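Local coordinates for protein B-129 (Sulfolobus virus 1, PDB 2WBT) that is essential for virus function, binds zinc through two C2H2-type zinc fingers and probably acts as a DNA-binding protein, at the interface of chains A and B. Numbering follows the deposited sequence. Chains: chain A/B, B-129.

Contact 1: the interface of chains A and B. Residues chain A 16, 18-22; chain B 18-22.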
# COMPACT_ATOMS: atom_id res chain seq x y z
N ASN A 16 23.15 11.62 9.47
CA ASN A 16 22.90 10.90 10.73
C ASN A 16 22.67 9.41 10.47
O ASN A 16 21.98 9.04 9.52
CB ASN A 16 21.70 11.51 11.47
CG ASN A 16 21.61 11.06 12.92
OD1 ASN A 16 21.80 9.89 13.24
ND2 ASN A 16 21.32 12.01 13.81
N LYS A 18 21.27 7.18 12.63
CA LYS A 18 19.92 6.85 13.09
C LYS A 18 18.87 7.07 12.00
O LYS A 18 17.78 6.51 12.06
CB LYS A 18 19.55 7.67 14.33
CG LYS A 18 20.15 7.17 15.63
CD LYS A 18 20.11 8.26 16.69
CE LYS A 18 20.22 7.69 18.10
NZ LYS A 18 20.03 8.73 19.14
N GLY A 19 19.19 7.93 11.03
CA GLY A 19 18.38 8.09 9.83
C GLY A 19 17.47 9.31 9.83
O GLY A 19 17.84 10.37 10.33
N ILE A 20 16.27 9.13 9.28
CA ILE A 20 15.31 10.22 9.09
C ILE A 20 14.68 10.66 10.40
O ILE A 20 14.01 9.87 11.06
CB ILE A 20 14.18 9.80 8.12
CG1 ILE A 20 14.72 9.66 6.69
CG2 ILE A 20 13.05 10.82 8.14
CD1 ILE A 20 13.74 9.01 5.74
N PHE A 21 14.87 11.93 10.76
CA PHE A 21 14.24 12.50 11.95
C PHE A 21 12.86 13.07 11.61
O PHE A 21 12.76 14.13 10.98
CB PHE A 21 15.12 13.60 12.56
CG PHE A 21 14.59 14.14 13.87
CD1 PHE A 21 13.88 15.33 13.91
CD2 PHE A 21 14.79 13.44 15.05
CE1 PHE A 21 13.40 15.83 15.11
CE2 PHE A 21 14.31 13.94 16.26
CZ PHE A 21 13.61 15.13 16.29
N ILE A 22 11.82 12.36 12.01
CA ILE A 22 10.45 12.84 11.86
C ILE A 22 9.99 13.49 13.16
O ILE A 22 9.82 12.81 14.17
CB ILE A 22 9.49 11.69 11.49
CG1 ILE A 22 9.81 11.16 10.09
CG2 ILE A 22 8.04 12.15 11.57
CD1 ILE A 22 8.83 10.12 9.59
N LYS B 18 11.45 17.85 19.04
CA LYS B 18 11.50 16.43 19.50
C LYS B 18 10.71 15.53 18.56
O LYS B 18 9.67 15.93 18.04
CB LYS B 18 10.96 16.32 20.93
CG LYS B 18 11.87 16.98 21.96
CD LYS B 18 11.28 16.92 23.36
CE LYS B 18 12.18 17.64 24.35
NZ LYS B 18 11.55 17.78 25.69
N GLY B 19 11.22 14.32 18.33
CA GLY B 19 10.59 13.40 17.39
C GLY B 19 11.14 11.98 17.44
O GLY B 19 11.60 11.52 18.49
N ILE B 20 11.06 11.29 16.31
CA ILE B 20 11.53 9.90 16.19
C ILE B 20 12.46 9.72 14.99
O ILE B 20 12.31 10.40 13.97
CB ILE B 20 10.35 8.90 16.09
CG1 ILE B 20 9.47 9.21 14.86
CG2 ILE B 20 9.51 8.94 17.36
CD1 ILE B 20 8.28 8.27 14.72
N PHE B 21 13.40 8.80 15.13
CA PHE B 21 14.33 8.44 14.05
C PHE B 21 13.89 7.14 13.39
O PHE B 21 13.80 6.10 14.06
CB PHE B 21 15.75 8.27 14.59
CG PHE B 21 16.51 9.56 14.75
CD1 PHE B 21 16.80 10.07 16.01
CD2 PHE B 21 16.95 10.26 13.63
CE1 PHE B 21 17.51 11.26 16.15
CE2 PHE B 21 17.66 11.45 13.77
CZ PHE B 21 17.94 11.95 15.03
N ILE B 22 13.62 7.19 12.09
CA ILE B 22 13.32 5.99 11.31
C ILE B 22 14.62 5.51 10.67
O ILE B 22 15.21 6.22 9.85
CB ILE B 22 12.24 6.26 10.24
CG1 ILE B 22 11.01 6.91 10.88
CG2 ILE B 22 11.86 4.96 9.54
CD1 ILE B 22 9.82 7.00 9.95

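Contact 2: the interface of chains A and B. Residues chain A 24, 28-29, 32-33, 43; chain B 20-22, 51.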
# COMPACT_ATOMS: atom_id res chain seq x y z
N VAL A 24 7.67 14.96 15.93
CA VAL A 24 6.39 14.43 16.39
C VAL A 24 6.00 15.04 17.75
O VAL A 24 6.85 15.53 18.48
CB VAL A 24 6.48 12.90 16.47
CG1 VAL A 24 7.04 12.45 17.82
CG2 VAL A 24 5.14 12.29 16.22
N GLU A 28 2.08 10.97 20.39
CA GLU A 28 2.45 9.96 19.39
C GLU A 28 3.92 9.52 19.49
O GLU A 28 4.28 8.44 19.03
CB GLU A 28 2.12 10.47 17.98
CG GLU A 28 2.87 11.72 17.58
CD GLU A 28 2.13 12.57 16.54
OE1 GLU A 28 1.40 12.00 15.71
OE2 GLU A 28 2.30 13.80 16.56
N LEU A 29 4.76 10.37 20.08
CA LEU A 29 6.15 10.02 20.42
C LEU A 29 6.19 8.81 21.36
O LEU A 29 6.89 7.84 21.11
CB LEU A 29 6.86 11.20 21.09
CG LEU A 29 8.16 10.96 21.87
CD1 LEU A 29 9.18 10.23 21.01
CD2 LEU A 29 8.72 12.28 22.37
N TYR A 32 4.64 5.81 19.75
CA TYR A 32 5.56 5.17 18.80
C TYR A 32 6.48 4.17 19.51
O TYR A 32 6.67 3.05 19.04
CB TYR A 32 6.40 6.20 18.04
CG TYR A 32 7.43 5.55 17.15
CD1 TYR A 32 8.72 5.29 17.62
CD2 TYR A 32 7.12 5.16 15.85
CE1 TYR A 32 9.67 4.68 16.81
CE2 TYR A 32 8.06 4.56 15.03
CZ TYR A 32 9.34 4.32 15.52
OH TYR A 32 10.28 3.72 14.71
N HIS A 33 7.05 4.59 20.64
CA HIS A 33 7.87 3.69 21.47
C HIS A 33 7.02 2.78 22.36
O HIS A 33 7.51 2.19 23.32
CB HIS A 33 8.88 4.50 22.30
CG HIS A 33 9.95 5.16 21.49
ND1 HIS A 33 9.78 6.39 20.89
CD2 HIS A 33 11.20 4.76 21.17
CE1 HIS A 33 10.88 6.72 20.24
NE2 HIS A 33 11.76 5.74 20.39
N ILE A 43 6.83 0.06 9.68
CA ILE A 43 6.82 1.50 9.43
C ILE A 43 8.05 1.92 8.63
O ILE A 43 7.96 2.75 7.72
CB ILE A 43 6.75 2.31 10.74
CG1 ILE A 43 5.39 2.13 11.41
CG2 ILE A 43 6.98 3.80 10.48
CD1 ILE A 43 5.29 2.75 12.79
N ILE B 20 11.06 11.29 16.31
CA ILE B 20 11.53 9.90 16.19
C ILE B 20 12.46 9.72 14.99
O ILE B 20 12.31 10.40 13.97
CB ILE B 20 10.35 8.90 16.09
CG1 ILE B 20 9.47 9.21 14.86
CG2 ILE B 20 9.51 8.94 17.36
CD1 ILE B 20 8.28 8.27 14.72
N PHE B 21 13.40 8.80 15.13
CA PHE B 21 14.33 8.44 14.05
C PHE B 21 13.89 7.14 13.39
O PHE B 21 13.80 6.10 14.06
CB PHE B 21 15.75 8.27 14.59
CG PHE B 21 16.51 9.56 14.75
CD1 PHE B 21 16.80 10.07 16.01
CD2 PHE B 21 16.95 10.26 13.63
CE1 PHE B 21 17.51 11.26 16.15
CE2 PHE B 21 17.66 11.45 13.77
CZ PHE B 21 17.94 11.95 15.03
N ILE B 22 13.62 7.19 12.09
CA ILE B 22 13.32 5.99 11.31
C ILE B 22 14.62 5.51 10.67
O ILE B 22 15.21 6.22 9.85
CB ILE B 22 12.24 6.26 10.24
CG1 ILE B 22 11.01 6.91 10.88
CG2 ILE B 22 11.86 4.96 9.54
CD1 ILE B 22 9.82 7.00 9.95
N ILE B 51 1.06 5.49 13.18
CA ILE B 51 1.26 5.54 14.64
C ILE B 51 -0.08 5.57 15.37
O ILE B 51 -0.27 4.87 16.37
CB ILE B 51 2.12 6.75 15.06
CG1 ILE B 51 3.60 6.50 14.77
CG2 ILE B 51 1.95 7.04 16.55
CD1 ILE B 51 4.47 7.72 14.93

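Contact 1: the interface of chains A and B
Strand 20-23 of chain A pairs antiparallel with strand 19-22 of chain B, and A:Phe21 faces B:Phe21 at the centre of the ladder. Four backbone hydrogen bonds join A:Ile20 to B:Ile22 and A:Ile22 to B:Ile20. The bond from A:Ile22 N to B:Ile20 O is 2.8 Å long. That from A:Ile20 N to B:Ile22 O is the most bent of the four.

The rings of A:Phe21 and B:Phe21 meet edge to face, with planes 61° apart. A:Phe21 brings its CD2 edge over one face of the B:Phe21 ring, with A:Phe21 CD2 3.5 Å from B:Phe21 CZ. Its CG is anti to the backbone N (chi1 -174°), whereas CG of B:Phe21 lies beside its own N (chi1 -82°). The paired rings therefore do not mirror each other. The opposite face of B:Phe21 is covered by A:Lys18, whose CB lies 3.9 Å from the B:Phe21 ring centroid. Farther along the extended lysine chain, CD reaches CD1 of the ring. The backbone O of A:Gly19 sits at the ring edge, in plane. A:Asn16 adds its amide ND2, 3.6 Å from B:Phe21 CZ. A:Asn16 OD1 accepts a 2.8 Å hydrogen bond from A:Lys18 N, which helps hold the loop beside the ring. On the other side of the ladder, A:Ile22 and B:Ile22 meet tip to tip through their CD1 methyls.

The ladder forms a small intermolecular sheet near the N-terminal end of both chains, ahead of helix 26-32.

Contact 2: the interface of chains A and B
Helix 26-32 of chain A packs here against strand 19-22 and helix 37-52 of chain B, in the N-terminal part of the two chains. The contact is apolar, with no polar pair bonded across it.

B:Ile20 fills the centre. Its CG1 lies between the backbone N and the carbonyl carbon (chi1 59°), and CD1 comes over one face of the A:Tyr32 ring. B:Ile20 CD1 is 3.7 Å from the A:Tyr32 ring centroid and displaced toward the CD2 rim. On the other branch, B:Ile20 CG2 touches A:Tyr32 CD1 at 3.7 Å. The same methyl also meets CE1 of A:His33 and CD1 of A:Leu29.

B:Ile51 reaches the tyrosine at its edge, where CG1 lies in the ring plane. B:Ile51 CD1 is 3.8 Å from A:Tyr32 CD2. B:Ile51 CG2 turns to the helix instead and rests 3.7 Å from A:Glu28 CB, beside the backbone O of the same residue.

A:His33 is held by a bond within its own chain. A:His33 ND1 donates to A:Leu29 O at 3.2 Å, nearly straight at 170° and close to the imidazole plane. The bond probably steadies the imidazole, which meets B:Ile20 through CE1 and packs by a face against A:Tyr32 CD1.

The site buries B:Ile20 and B:Ile51 against chain A and probably helps hold the two chains together as a dimer.

The C-alpha centres of contact 1 and contact 2 lie about 8 Å apart, and both contain B:Ile20, B:Phe21 and B:Ile22. In contact 1 this strand pairs by its backbone, with B:Phe21 packed among chain A side chains. In contact 2 the isoleucines of the same strand turn toward the helices of chain A. One short segment thus joins the sheet to the helical packing. Two-fold symmetry gives contact 2 a twin with the chains exchanged, while the strand pair of contact 1 maps onto itself, with differently turned Phe21 rings. Such shared N-terminal packing would favour a dimer, although the structure alone does not prove that state in solution.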